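Local atomic coordinates of geranyltranstransferase (Enterococcus faecalis, PDB entry 3P8L), a protein that probably condenses isopentenyl diphosphate with geranyl diphosphate to form farnesyl diphosphate and release diphosphate, with magnesium as cofactor. Residues G50-P55 with I83-L88; P19-V24 with V76-E81. All coordinates share one frame; numbering follows the deposited sequence. Where two conformers were deposited one is given.

Contact 1 (G50-P55 with I83-L88); sequences GKRLRP and IHTYSL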
# COMPACT_ATOMS: atom_id res chain seq x y z
N GLY A 50 -1.89 -8.21 -19.72
CA GLY A 50 -0.60 -7.53 -19.79
C GLY A 50 0.41 -8.63 -20.03
O GLY A 50 0.04 -9.81 -20.08
N LYS A 51 1.68 -8.27 -20.16
CA LYS A 51 2.72 -9.29 -20.36
C LYS A 51 3.02 -10.09 -19.10
O LYS A 51 3.62 -11.15 -19.20
CB LYS A 51 4.02 -8.66 -20.89
CG LYS A 51 3.84 -7.87 -22.20
CD LYS A 51 5.16 -7.70 -22.95
CE LYS A 51 6.13 -6.73 -22.27
NZ LYS A 51 6.08 -5.35 -22.82
N ARG A 52 2.61 -9.58 -17.92
CA ARG A 52 2.81 -10.24 -16.62
C ARG A 52 4.29 -10.51 -16.35
O ARG A 52 4.66 -11.53 -15.75
CB ARG A 52 2.00 -11.54 -16.51
CG ARG A 52 0.50 -11.36 -16.78
CD ARG A 52 -0.20 -10.88 -15.54
NE ARG A 52 -1.64 -10.88 -15.71
CZ ARG A 52 -2.42 -9.82 -15.53
NH1 ARG A 52 -1.93 -8.64 -15.14
NH2 ARG A 52 -3.72 -9.96 -15.73
N LEU A 53 5.11 -9.58 -16.83
CA LEU A 53 6.56 -9.68 -16.76
C LEU A 53 7.08 -9.87 -15.35
O LEU A 53 7.94 -10.73 -15.12
CB LEU A 53 7.22 -8.46 -17.41
CG LEU A 53 8.75 -8.38 -17.34
CD1 LEU A 53 9.38 -9.58 -18.03
CD2 LEU A 53 9.27 -7.07 -17.95
N ARG A 54 6.53 -9.11 -14.41
CA ARG A 54 7.02 -9.16 -13.03
C ARG A 54 6.78 -10.49 -12.28
O ARG A 54 7.74 -11.06 -11.74
CB ARG A 54 6.58 -7.91 -12.25
CG ARG A 54 7.26 -6.63 -12.76
CD ARG A 54 6.40 -5.35 -12.56
NE ARG A 54 7.01 -4.24 -13.29
CZ ARG A 54 6.88 -4.02 -14.60
NH1 ARG A 54 6.10 -4.79 -15.35
NH2 ARG A 54 7.52 -2.99 -15.15
N PRO A 55 5.53 -10.98 -12.24
CA PRO A 55 5.31 -12.33 -11.70
C PRO A 55 6.03 -13.42 -12.50
O PRO A 55 6.50 -14.39 -11.90
CB PRO A 55 3.78 -12.51 -11.80
CG PRO A 55 3.30 -11.51 -12.78
CD PRO A 55 4.25 -10.34 -12.61
N ILE A 83 0.70 -4.63 -7.32
CA ILE A 83 1.42 -3.36 -7.23
C ILE A 83 1.56 -2.76 -8.62
O ILE A 83 1.24 -1.58 -8.83
CB ILE A 83 2.85 -3.52 -6.59
CG1 ILE A 83 2.79 -3.92 -5.13
CG2 ILE A 83 3.67 -2.24 -6.79
CD1 ILE A 83 2.36 -2.84 -4.17
N HIS A 84 2.06 -3.57 -9.56
CA HIS A 84 2.19 -3.15 -10.94
C HIS A 84 0.86 -2.62 -11.55
O HIS A 84 0.86 -1.56 -12.15
CB HIS A 84 2.69 -4.28 -11.79
CG HIS A 84 2.89 -3.89 -13.21
ND1 HIS A 84 3.69 -2.83 -13.58
CD2 HIS A 84 2.37 -4.38 -14.36
CE1 HIS A 84 3.67 -2.70 -14.89
NE2 HIS A 84 2.89 -3.64 -15.39
N THR A 85 -0.23 -3.38 -11.37
CA THR A 85 -1.58 -3.02 -11.85
C THR A 85 -2.06 -1.72 -11.21
O THR A 85 -2.61 -0.86 -11.90
CB THR A 85 -2.62 -4.15 -11.55
OG1 THR A 85 -2.16 -5.40 -12.07
CG2 THR A 85 -4.01 -3.83 -12.17
N TYR A 86 -1.86 -1.56 -9.90
CA TYR A 86 -2.22 -0.32 -9.24
C TYR A 86 -1.46 0.84 -9.88
O TYR A 86 -2.07 1.86 -10.20
CB TYR A 86 -2.05 -0.35 -7.69
CG TYR A 86 -1.04 0.63 -7.12
CD1 TYR A 86 -1.31 1.99 -7.09
CD2 TYR A 86 0.19 0.20 -6.63
CE1 TYR A 86 -0.38 2.92 -6.62
CE2 TYR A 86 1.13 1.12 -6.14
CZ TYR A 86 0.84 2.48 -6.15
OH TYR A 86 1.73 3.41 -5.66
N SER A 87 -0.15 0.69 -10.11
CA SER A 87 0.64 1.83 -10.56
C SER A 87 0.16 2.30 -11.95
O SER A 87 0.15 3.51 -12.23
CB SER A 87 2.14 1.49 -10.59
OG SER A 87 2.44 0.73 -11.76
N LEU A 88 -0.28 1.36 -12.78
CA LEU A 88 -0.82 1.66 -14.11
C LEU A 88 -2.13 2.43 -14.05
O LEU A 88 -2.30 3.41 -14.78
CB LEU A 88 -1.02 0.39 -14.94
CG LEU A 88 0.23 -0.43 -15.27
CD1 LEU A 88 -0.20 -1.61 -16.10
CD2 LEU A 88 1.33 0.41 -15.99
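R54 lays its guanidinium flat on the imidazole of H84, joining the GKRLRP signature of trans-prenyltransferases, at the start of helix 53-64, to helix 71-92 of the all-helical isoprenoid synthase fold. In relatives the lysine and second arginine of this signature, with the histidine facing them, line the isopentenyl diphosphate pocket; the arrangement here is consistent with that.

The two flat groups are stacked, nearly parallel and offset. Their planes are 7° apart and their centres 3.8 Å, and NH1 of R54 comes closest, 3.2 Å from CE1 of H84, above the ring and displaced toward its rim. R54 NH1 also lies 3.4 Å from H84 NE2, but at a poor angle for a hydrogen bond, which leaves face-to-face contact as the link. The R54 chain runs extended from CG to NE, so CD passes over the CG and ND1 side of the ring while the guanidinium reaches CE1. H84 meets it by directing CG anti to its backbone N (chi1 -178°).

The polar contacts around the stack follow separate routes. R52, at the N-cap position of helix 53-64, brings NH1 only to 4.5 Å from T85 OG1; its guanidinium is instead gripped by acidic side chains of neighbouring helices and by a hydrogen bond to the carbonyl of I46. T85 OG1 bonds back to the carbonyl of E81. H84 O accepts both L88 N and S87 OG, the latter at 2.8 Å.

Across the H84 ring from R54, the opposite face meets CG of L88, 4.1 Å above the ring plane.

Contact 2 (P19-V24 with V76-E81); sequences PLVEKV and VAASLE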
# COMPACT_ATOMS: atom_id res chain seq x y z
N PRO A 19 -1.42 -18.35 -15.49
CA PRO A 19 -2.83 -18.47 -15.06
C PRO A 19 -3.08 -18.73 -13.57
O PRO A 19 -4.14 -18.35 -13.03
CB PRO A 19 -3.33 -19.66 -15.86
CG PRO A 19 -2.54 -19.60 -17.12
CD PRO A 19 -1.17 -19.12 -16.72
N LEU A 20 -2.12 -19.34 -12.89
CA LEU A 20 -2.27 -19.57 -11.46
C LEU A 20 -2.03 -18.26 -10.68
O LEU A 20 -2.59 -18.05 -9.61
CB LEU A 20 -1.32 -20.67 -10.97
CG LEU A 20 -1.38 -21.96 -11.80
CD1 LEU A 20 -0.41 -23.00 -11.30
CD2 LEU A 20 -2.75 -22.50 -11.71
N VAL A 21 -1.17 -17.40 -11.22
CA VAL A 21 -0.95 -16.10 -10.62
C VAL A 21 -2.23 -15.26 -10.79
O VAL A 21 -2.71 -14.66 -9.81
CB VAL A 21 0.27 -15.39 -11.22
CG1 VAL A 21 0.51 -14.04 -10.53
CG2 VAL A 21 1.52 -16.28 -11.10
N GLU A 22 -2.79 -15.26 -12.00
CA GLU A 22 -4.05 -14.55 -12.25
C GLU A 22 -5.16 -15.07 -11.32
O GLU A 22 -5.89 -14.29 -10.72
CB GLU A 22 -4.46 -14.64 -13.72
CG GLU A 22 -5.80 -13.98 -14.01
CD GLU A 22 -5.97 -13.53 -15.45
OE1 GLU A 22 -6.98 -13.92 -16.06
OE2 GLU A 22 -5.11 -12.77 -15.95
N LYS A 23 -5.25 -16.39 -11.17
CA LYS A 23 -6.23 -16.99 -10.26
C LYS A 23 -6.09 -16.50 -8.80
O LYS A 23 -7.08 -16.13 -8.18
CB LYS A 23 -6.17 -18.53 -10.32
CG LYS A 23 -7.33 -19.22 -9.62
CD LYS A 23 -7.09 -20.72 -9.44
CE LYS A 23 -8.38 -21.45 -9.12
NZ LYS A 23 -9.13 -20.87 -7.96
N VAL A 24 -4.87 -16.49 -8.26
CA VAL A 24 -4.64 -15.95 -6.90
C VAL A 24 -5.14 -14.49 -6.79
O VAL A 24 -5.87 -14.15 -5.86
CB VAL A 24 -3.17 -16.11 -6.45
CG1 VAL A 24 -2.89 -15.33 -5.16
CG2 VAL A 24 -2.83 -17.62 -6.25
N VAL A 76 3.29 -14.49 -3.80
CA VAL A 76 4.28 -13.42 -3.96
C VAL A 76 4.21 -12.80 -5.37
O VAL A 76 4.27 -11.58 -5.50
CB VAL A 76 5.73 -13.89 -3.63
CG1 VAL A 76 6.79 -12.81 -3.96
CG2 VAL A 76 5.86 -14.25 -2.15
N ALA A 77 4.09 -13.66 -6.39
CA ALA A 77 3.99 -13.22 -7.77
C ALA A 77 2.74 -12.33 -7.97
O ALA A 77 2.81 -11.30 -8.61
CB ALA A 77 3.99 -14.41 -8.76
N ALA A 78 1.63 -12.74 -7.35
CA ALA A 78 0.36 -12.05 -7.43
C ALA A 78 0.37 -10.68 -6.73
O ALA A 78 -0.13 -9.69 -7.29
CB ALA A 78 -0.75 -12.95 -6.87
N SER A 79 0.98 -10.63 -5.55
CA SER A 79 1.17 -9.38 -4.80
C SER A 79 1.95 -8.35 -5.62
O SER A 79 1.55 -7.18 -5.72
CB SER A 79 1.88 -9.65 -3.47
OG SER A 79 1.01 -10.28 -2.55
N LEU A 80 3.05 -8.79 -6.23
CA LEU A 80 3.85 -7.91 -7.10
C LEU A 80 3.06 -7.41 -8.32
O LEU A 80 3.11 -6.20 -8.66
CB LEU A 80 5.13 -8.63 -7.53
CG LEU A 80 6.09 -7.90 -8.46
CD1 LEU A 80 6.58 -6.60 -7.84
CD2 LEU A 80 7.28 -8.80 -8.87
N GLU A 81 2.32 -8.31 -8.97
CA GLU A 81 1.51 -7.92 -10.11
C GLU A 81 0.35 -6.96 -9.73
O GLU A 81 -0.03 -6.11 -10.54
CB GLU A 81 1.03 -9.13 -10.90
CG GLU A 81 0.36 -8.81 -12.23
CD GLU A 81 1.27 -8.12 -13.27
OE1 GLU A 81 2.47 -7.81 -13.03
OE2 GLU A 81 0.75 -7.88 -14.36
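V21 and V24 pack against A77 and A78 in a buried valine-alanine crossing of two helices, where the N-terminal helix 13-31 lies over helix 71-92 of the isoprenoid synthase fold. The local axes approach to 8.5 Å at a crossing angle of -69°, and the two alanines present little beyond backbone and methyl, so V21 CA comes within 5.3 Å of A78 CA.

V21 is the wedge. Its CG1, anti to the backbone N (chi1 -177°), presses onto the main chain between the alanines, with A78 N at 3.6 Å and A77 C slightly farther away. Seated on the A77-A78 peptide in this way, CG1 also touches the methyl groups of both alanines. The other branch, CG2, adds a second contact to the A77 methyl, 3.9 Å from its CB.

One turn later V24 takes over. Its CG1 meets the CB of A78 at 3.6 Å, methyl against methyl. That same A78 CB also lies 3.9 Å from the carbonyl O of V21, so both the side chain of V24 and the backbone of the preceding turn of helix 13-31 bear on it.

Other helices close in around this crossing: V21 also touches L59 of helix 53-64 and Y74 of helix 71-92, while V24 and A78 share L131 of helix 114-133, and A77 rests on P55.

Both contacts use helix 71-92, on successive stretches: contact 2 takes 76-81 and contact 1 the following turns, 83-88, with centres about 10 Å apart. Contact 2 is the buried one, built from valine and alanine methyls about 12 Å from the chain centre. Contact 1 lies nearer that centre, about 6 Å away, yet is only partly buried and polar, as suits a pocket probably meant for a diphosphate. The two meet through R52, whose NH1 forms a salt bridge of 2.9 Å to OE2 of E81 while NH2 pairs with E22, so charged side chains from both helices of contact 2 hold the GKRLRP segment. P55 packs on A77 and E81 of helix 71-92.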